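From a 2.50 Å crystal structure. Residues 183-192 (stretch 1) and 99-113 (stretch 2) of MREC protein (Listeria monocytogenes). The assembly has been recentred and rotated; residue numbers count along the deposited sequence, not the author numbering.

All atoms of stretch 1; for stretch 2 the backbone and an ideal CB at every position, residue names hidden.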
ATOM      1  N   GLY A 183      55.668  -7.623  36.652  1.00 49.82           N
ATOM      2  CA  GLY A 183      55.946  -6.290  36.157  1.00 48.52           C
ATOM      3  C   GLY A 183      57.324  -5.980  35.615  1.00 49.95           C
ATOM      4  O   GLY A 183      57.573  -4.848  35.206  1.00 50.42           O
ATOM      5  N   LYS A 184      58.225  -6.953  35.579  1.00 51.85           N
ATOM      6  CA  LYS A 184      59.556  -6.656  35.087  1.00 51.28           C
ATOM      7  C   LYS A 184      60.135  -7.517  33.982  1.00 51.68           C
ATOM      8  O   LYS A 184      61.137  -7.148  33.386  1.00 52.21           O
ATOM      9  CB  LYS A 184      60.537  -6.607  36.249  1.00 53.53           C
ATOM     10  CG  LYS A 184      60.421  -7.749  37.198  1.00 55.43           C
ATOM     11  CD  LYS A 184      59.797  -7.289  38.486  1.00 61.80           C
ATOM     12  CE  LYS A 184      60.633  -6.206  39.154  1.00 65.12           C
ATOM     13  NZ  LYS A 184      60.219  -6.010  40.585  1.00 70.17           N
ATOM     14  N   PHE A 185      59.525  -8.654  33.692  1.00 53.28           N
ATOM     15  CA  PHE A 185      60.037  -9.513  32.625  1.00 53.73           C
ATOM     16  C   PHE A 185      59.004  -9.549  31.522  1.00 54.76           C
ATOM     17  O   PHE A 185      57.828  -9.294  31.768  1.00 55.12           O
ATOM     18  CB  PHE A 185      60.214 -10.962  33.096  1.00 53.03           C
ATOM     19  CG  PHE A 185      61.312 -11.174  34.092  1.00 52.76           C
ATOM     20  CD1 PHE A 185      61.436 -12.404  34.726  1.00 54.42           C
ATOM     21  CD2 PHE A 185      62.254 -10.193  34.349  1.00 52.72           C
ATOM     22  CE1 PHE A 185      62.486 -12.662  35.599  1.00 56.57           C
ATOM     23  CE2 PHE A 185      63.312 -10.434  35.218  1.00 56.64           C
ATOM     24  CZ  PHE A 185      63.430 -11.676  35.845  1.00 56.45           C
ATOM     25  N   PRO A 186      59.434  -9.821  30.279  1.00 54.71           N
ATOM     26  CA  PRO A 186      58.444  -9.894  29.208  1.00 53.52           C
ATOM     27  C   PRO A 186      57.862 -11.282  29.438  1.00 53.23           C
ATOM     28  O   PRO A 186      58.515 -12.123  30.058  1.00 51.86           O
ATOM     29  CB  PRO A 186      59.296  -9.830  27.948  1.00 54.01           C
ATOM     30  CG  PRO A 186      60.557 -10.489  28.377  1.00 52.87           C
ATOM     31  CD  PRO A 186      60.796  -9.858  29.723  1.00 53.55           C
ATOM     32  N   ALA A 187      56.647 -11.539  28.976  1.00 53.82           N
ATOM     33  CA  ALA A 187      56.085 -12.864  29.187  1.00 54.25           C
ATOM     34  C   ALA A 187      56.503 -13.802  28.058  1.00 54.37           C
ATOM     35  O   ALA A 187      56.898 -13.356  26.984  1.00 53.33           O
ATOM     36  CB  ALA A 187      54.575 -12.782  29.281  1.00 56.01           C
ATOM     37  N   GLY A 188      56.444 -15.103  28.319  1.00 54.37           N
ATOM     38  CA  GLY A 188      56.792 -16.062  27.293  1.00 56.22           C
ATOM     39  C   GLY A 188      58.202 -16.616  27.286  1.00 57.56           C
ATOM     40  O   GLY A 188      58.522 -17.447  26.441  1.00 58.52           O
ATOM     41  N   ILE A 189      59.064 -16.176  28.191  1.00 57.30           N
ATOM     42  CA  ILE A 189      60.406 -16.726  28.188  1.00 57.09           C
ATOM     43  C   ILE A 189      60.329 -18.112  28.801  1.00 56.24           C
ATOM     44  O   ILE A 189      59.742 -18.288  29.863  1.00 56.81           O
ATOM     45  CB  ILE A 189      61.386 -15.861  29.000  1.00 59.60           C
ATOM     46  CG1 ILE A 189      61.721 -14.573  28.244  1.00 59.87           C
ATOM     47  CG2 ILE A 189      62.703 -16.612  29.180  1.00 60.17           C
ATOM     48  CD1 ILE A 189      60.545 -13.858  27.673  1.00 64.34           C
ATOM     49  N   PHE A 190      60.910 -19.099  28.126  1.00 55.37           N
ATOM     50  CA  PHE A 190      60.892 -20.476  28.629  1.00 55.92           C
ATOM     51  C   PHE A 190      61.730 -20.618  29.904  1.00 55.65           C
ATOM     52  O   PHE A 190      62.870 -20.149  29.970  1.00 54.15           O
ATOM     53  CB  PHE A 190      61.422 -21.454  27.562  1.00 55.14           C
ATOM     54  CG  PHE A 190      61.381 -22.903  27.991  1.00 55.69           C
ATOM     55  CD1 PHE A 190      60.164 -23.539  28.244  1.00 55.79           C
ATOM     56  CD2 PHE A 190      62.557 -23.624  28.172  1.00 54.30           C
ATOM     57  CE1 PHE A 190      60.120 -24.882  28.676  1.00 53.92           C
ATOM     58  CE2 PHE A 190      62.526 -24.957  28.603  1.00 52.66           C
ATOM     59  CZ  PHE A 190      61.301 -25.587  28.855  1.00 52.70           C
ATOM     60  N   ILE A 191      61.160 -21.268  30.912  1.00 55.30           N
ATOM     61  CA  ILE A 191      61.860 -21.462  32.173  1.00 57.35           C
ATOM     62  C   ILE A 191      62.283 -22.916  32.333  1.00 59.83           C
ATOM     63  O   ILE A 191      63.448 -23.206  32.597  1.00 61.51           O
ATOM     64  CB  ILE A 191      60.977 -21.093  33.382  1.00 56.05           C
ATOM     65  CG1 ILE A 191      60.639 -19.597  33.370  1.00 54.80           C
ATOM     66  CG2 ILE A 191      61.680 -21.473  34.649  1.00 53.31           C
ATOM     67  CD1 ILE A 191      59.720 -19.178  34.496  1.00 52.87           C
ATOM     68  N   GLY A 192      61.332 -23.832  32.174  1.00 60.62           N
ATOM     69  CA  GLY A 192      61.647 -25.239  32.325  1.00 60.59           C
ATOM     70  C   GLY A 192      60.462 -26.170  32.165  1.00 61.49           C
ATOM     71  O   GLY A 192      59.440 -25.799  31.596  1.00 62.19           O
ATOM     72  N   UNK A  99      68.704  -2.732  36.367  1.00 51.02           N
ATOM     73  CA  UNK A  99      68.341  -3.723  37.386  1.00 52.02           C
ATOM     74  C   UNK A  99      66.934  -4.271  37.102  1.00 52.06           C
ATOM     75  O   UNK A  99      66.047  -3.528  36.705  1.00 53.26           O
ATOM     76  CB  UNK A  99      68.405  -3.107  38.785  1.00 52.02           C
ATOM     77  N   UNK A 100      66.748  -5.567  37.308  1.00 52.86           N
ATOM     78  CA  UNK A 100      65.466  -6.239  37.104  1.00 52.97           C
ATOM     79  C   UNK A 100      65.162  -6.706  35.689  1.00 52.57           C
ATOM     80  O   UNK A 100      64.086  -7.250  35.438  1.00 51.32           O
ATOM     81  CB  UNK A 100      64.344  -5.297  37.547  1.00 52.97           C
ATOM     82  N   UNK A 101      66.095  -6.496  34.764  1.00 50.78           N
ATOM     83  CA  UNK A 101      65.911  -6.973  33.400  1.00 47.51           C
ATOM     84  C   UNK A 101      66.177  -8.487  33.403  1.00 49.36           C
ATOM     85  O   UNK A 101      67.026  -8.984  34.148  1.00 49.79           O
ATOM     86  CB  UNK A 101      66.833  -6.241  32.423  1.00 47.51           C
ATOM     87  N   UNK A 102      65.443  -9.224  32.582  1.00 50.02           N
ATOM     88  CA  UNK A 102      65.623 -10.669  32.511  1.00 49.57           C
ATOM     89  C   UNK A 102      66.871 -11.013  31.706  1.00 50.01           C
ATOM     90  O   UNK A 102      67.229 -10.302  30.767  1.00 49.48           O
ATOM     91  CB  UNK A 102      64.391 -11.334  31.893  1.00 49.57           C
ATOM     92  N   UNK A 103      67.546 -12.091  32.084  1.00 49.55           N
ATOM     93  CA  UNK A 103      68.731 -12.511  31.357  1.00 49.09           C
ATOM     94  C   UNK A 103      68.481 -13.937  30.937  1.00 50.19           C
ATOM     95  O   UNK A 103      68.102 -14.776  31.759  1.00 49.07           O
ATOM     96  CB  UNK A 103      70.005 -12.378  32.194  1.00 49.09           C
ATOM     97  N   UNK A 104      68.703 -14.210  29.654  1.00 51.90           N
ATOM     98  CA  UNK A 104      68.456 -15.539  29.101  1.00 53.96           C
ATOM     99  C   UNK A 104      69.528 -16.060  28.156  1.00 53.18           C
ATOM    100  O   UNK A 104      70.498 -15.372  27.834  1.00 53.06           O
ATOM    101  CB  UNK A 104      67.116 -15.530  28.362  1.00 53.96           C
ATOM    102  N   UNK A 105      69.306 -17.292  27.714  1.00 53.82           N
ATOM    103  CA  UNK A 105      70.156 -17.978  26.751  1.00 56.26           C
ATOM    104  C   UNK A 105      69.132 -18.648  25.842  1.00 59.75           C
ATOM    105  O   UNK A 105      67.940 -18.676  26.158  1.00 60.57           O
ATOM    106  CB  UNK A 105      71.137 -18.962  27.392  1.00 56.26           C
ATOM    107  N   UNK A 106      69.578 -19.188  24.702  1.00 61.81           N
ATOM    108  CA  UNK A 106      68.667 -19.858  23.769  1.00 61.55           C
ATOM    109  C   UNK A 106      67.757 -20.919  24.404  1.00 62.07           C
ATOM    110  O   UNK A 106      66.563 -20.975  24.113  1.00 63.50           O
ATOM    111  CB  UNK A 106      69.489 -20.515  22.658  1.00 61.55           C
ATOM    112  N   UNK A 107      68.311 -21.755  25.273  1.00 61.06           N
ATOM    113  CA  UNK A 107      67.515 -22.798  25.897  1.00 60.62           C
ATOM    114  C   UNK A 107      66.743 -22.402  27.157  1.00 60.19           C
ATOM    115  O   UNK A 107      66.214 -23.272  27.851  1.00 60.60           O
ATOM    116  CB  UNK A 107      68.438 -23.969  26.241  1.00 60.62           C
ATOM    117  N   UNK A 108      66.665 -21.108  27.465  1.00 59.09           N
ATOM    118  CA  UNK A 108      65.910 -20.704  28.645  1.00 56.51           C
ATOM    119  C   UNK A 108      66.325 -19.485  29.453  1.00 55.57           C
ATOM    120  O   UNK A 108      67.306 -18.797  29.161  1.00 55.68           O
ATOM    121  CB  UNK A 108      65.904 -21.893  29.608  1.00 56.51           C
ATOM    122  N   UNK A 109      65.536 -19.218  30.487  1.00 55.11           N
ATOM    123  CA  UNK A 109      65.765 -18.102  31.402  1.00 53.13           C
ATOM    124  C   UNK A 109      66.887 -18.455  32.385  1.00 52.93           C
ATOM    125  O   UNK A 109      66.899 -19.562  32.938  1.00 49.76           O
ATOM    126  CB  UNK A 109      64.481 -17.750  32.155  1.00 53.13           C
ATOM    127  N   UNK A 110      67.823 -17.538  32.617  1.00 52.08           N
ATOM    128  CA  UNK A 110      68.877 -17.846  33.584  1.00 53.75           C
ATOM    129  C   UNK A 110      68.939 -16.894  34.782  1.00 53.05           C
ATOM    130  O   UNK A 110      69.596 -17.188  35.776  1.00 52.35           O
ATOM    131  CB  UNK A 110      70.230 -17.834  32.870  1.00 53.75           C
ATOM    132  N   UNK A 111      68.268 -15.752  34.706  1.00 52.24           N
ATOM    133  CA  UNK A 111      68.308 -14.859  35.847  1.00 51.29           C
ATOM    134  C   UNK A 111      67.839 -13.454  35.593  1.00 52.10           C
ATOM    135  O   UNK A 111      67.135 -13.198  34.617  1.00 53.15           O
ATOM    136  CB  UNK A 111      69.738 -14.802  36.389  1.00 51.29           C
ATOM    137  N   UNK A 112      68.224 -12.544  36.482  1.00 51.95           N
ATOM    138  CA  UNK A 112      67.850 -11.153  36.338  1.00 53.66           C
ATOM    139  C   UNK A 112      68.974 -10.240  36.774  1.00 52.92           C
ATOM    140  O   UNK A 112      69.779 -10.590  37.627  1.00 53.96           O
ATOM    141  CB  UNK A 112      66.583 -10.853  37.141  1.00 53.66           C
ATOM    142  N   UNK A 113      69.023  -9.058  36.179  1.00 51.84           N
ATOM    143  CA  UNK A 113      70.054  -8.107  36.524  1.00 52.86           C
ATOM    144  C   UNK A 113      69.807  -7.558  37.926  1.00 53.10           C
ATOM    145  O   UNK A 113      68.691  -7.193  38.273  1.00 52.27           O
ATOM    146  CB  UNK A 113      70.106  -6.974  35.497  1.00 52.86           C
TER

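Position 99 lies beyond the reach of stretch 1, and its phi of -54° would suit many residues, proline among them; it is Pro99. At position 100 phi is positive (85°), a conformation favoured by glycine, asparagine and aspartate, and the ideal CB lies 4.1 Å from CE of Lys184. A cationic neighbour invites an acid, though a polar amide would also fit. The residue is Asp100, whose OD1 forms a long salt bridge with NZ of Lys184 (3.7 Å); its backbone O lies 3.3 Å from CE2 of Phe185, at the ring edge.

Position 101 points away and stretch 1 sets no limit on it, so many residues would do; it is Met101. Position 102 is the reverse: CA-to-CB points toward stretch 1, and the ideal CB sits 3.4 Å from CD2 of Phe185, already tight. A small apolar residue suits best. Ala102 places its methyl over one face of the Phe185 ring, 3.7 Å from CB to the ring centroid, a CH-pi contact, with Pro186 CD 4.4 Å from the same CB.

Position 103 points away, its strand angles welcoming beta-branched residues, and is Val103. Position 104 faces stretch 1 again, its ideal CB 4.6 Å from CG2 of Ile189, leaving room for a modest side chain with an apolar surface: valine, threonine or isoleucine. Thr104 sets its CG2 3.6 Å from Ile189 CG2, while its hydroxyl is hydrogen-bonded elsewhere in the structure.

Positions 105 to 108 form a type I turn, and stretch 1 leaves the first three side chains free. Strand-like angles at 105 accept beta-branched residues; Thr105 makes a weak hydrogen bond from OG1 to the backbone O of position 108. At 106, phi of -51° accepts proline among others, and Pro106 is found. Position 107 takes many small polar residues; Ser107 brings its backbone O to the Phe190 ring edge. At 108, phi of 148° would jam a CB against the preceding carbonyl, and that CB would also lie 3.5 Å from Phe190 O. Glycine is called for, and Gly108 is found.

Position 109 points toward stretch 1, its ideal CB 3.6 Å from both Ile189 CG2 and Phe190 O. Its backbone N can donate to that acceptor with any residue but proline; for the side chain, leucine, isoleucine or methionine would suit. Leu109 sends CD2 to 4.1 Å from Ile191 CG1, and its N donates a hydrogen bond to Phe190 O (2.9 Å).

Position 110 points away, open to many residues, and is Ile110. At 111, phi of 165° again calls for glycine: Gly111. Position 112 has its ideal CB 3.5 Å from CZ of Phe185, so an aliphatic stem fits, with or without a polar end. Lys112 packs CB at the ring edge while its end leads away. Position 113 points sideways, out of contact and equally unrestricted, and is Val113.

Stretch 2 (99-113) PDMAVTTPSGLIGKV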
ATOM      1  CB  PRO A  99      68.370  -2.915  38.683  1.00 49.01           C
ATOM      2  CG  PRO A  99      69.435  -1.909  38.425  1.00 50.62           C
ATOM      3  CD  PRO A  99      69.249  -1.506  36.975  1.00 49.69           C
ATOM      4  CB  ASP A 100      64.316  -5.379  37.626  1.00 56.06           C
ATOM      5  CG  ASP A 100      64.191  -5.436  39.139  1.00 61.76           C
ATOM      6  OD1 ASP A 100      63.475  -4.582  39.708  1.00 64.38           O
ATOM      7  OD2 ASP A 100      64.800  -6.335  39.765  1.00 61.51           O
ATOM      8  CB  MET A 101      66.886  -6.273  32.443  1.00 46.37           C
ATOM      9  CG  MET A 101      66.373  -4.979  31.838  1.00 43.01           C
ATOM     10  SD  MET A 101      67.552  -4.124  30.818  1.00 44.18           S
ATOM     11  CE  MET A 101      66.777  -2.607  30.627  1.00 43.92           C
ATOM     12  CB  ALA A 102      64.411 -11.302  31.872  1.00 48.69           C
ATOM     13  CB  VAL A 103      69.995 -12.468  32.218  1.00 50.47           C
ATOM     14  CG1 VAL A 103      71.182 -12.910  31.384  1.00 50.05           C
ATOM     15  CG2 VAL A 103      70.222 -11.061  32.762  1.00 47.55           C
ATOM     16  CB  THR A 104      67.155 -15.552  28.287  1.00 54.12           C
ATOM     17  OG1 THR A 104      67.269 -14.602  27.223  1.00 53.46           O
ATOM     18  CG2 THR A 104      65.969 -15.187  29.148  1.00 56.51           C
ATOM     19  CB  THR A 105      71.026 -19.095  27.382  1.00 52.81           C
ATOM     20  OG1 THR A 105      70.186 -20.163  27.833  1.00 51.08           O
ATOM     21  CG2 THR A 105      71.833 -18.560  28.534  1.00 51.23           C
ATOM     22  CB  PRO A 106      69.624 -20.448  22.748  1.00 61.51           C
ATOM     23  CG  PRO A 106      70.679 -19.366  22.666  1.00 61.50           C
ATOM     24  CD  PRO A 106      70.926 -19.043  24.116  1.00 61.12           C
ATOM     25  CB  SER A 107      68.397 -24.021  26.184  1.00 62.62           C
ATOM     26  OG  SER A 107      69.764 -23.662  26.302  1.00 66.35           O
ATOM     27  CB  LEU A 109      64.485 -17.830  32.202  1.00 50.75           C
ATOM     28  CG  LEU A 109      64.575 -16.732  33.265  1.00 51.45           C
ATOM     29  CD1 LEU A 109      64.711 -15.417  32.559  1.00 50.76           C
ATOM     30  CD2 LEU A 109      63.356 -16.692  34.138  1.00 47.69           C
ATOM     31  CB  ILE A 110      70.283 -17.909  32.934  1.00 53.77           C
ATOM     32  CG1 ILE A 110      70.734 -16.514  32.509  1.00 54.37           C
ATOM     33  CG2 ILE A 110      70.254 -18.868  31.760  1.00 54.10           C
ATOM     34  CD1 ILE A 110      72.180 -16.429  32.165  1.00 56.45           C
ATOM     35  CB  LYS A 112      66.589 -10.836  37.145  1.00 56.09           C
ATOM     36  CG  LYS A 112      66.777 -10.774  38.638  1.00 59.07           C
ATOM     37  CD  LYS A 112      65.537 -10.180  39.279  1.00 62.55           C
ATOM     38  CE  LYS A 112      65.689 -10.053  40.783  1.00 65.29           C
ATOM     39  NZ  LYS A 112      66.045 -11.358  41.428  1.00 66.68           N
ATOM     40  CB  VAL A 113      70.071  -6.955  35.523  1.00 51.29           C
ATOM     41  CG1 VAL A 113      71.198  -6.002  35.844  1.00 52.19           C
ATOM     42  CG2 VAL A 113      70.233  -7.506  34.130  1.00 53.62           C
TER
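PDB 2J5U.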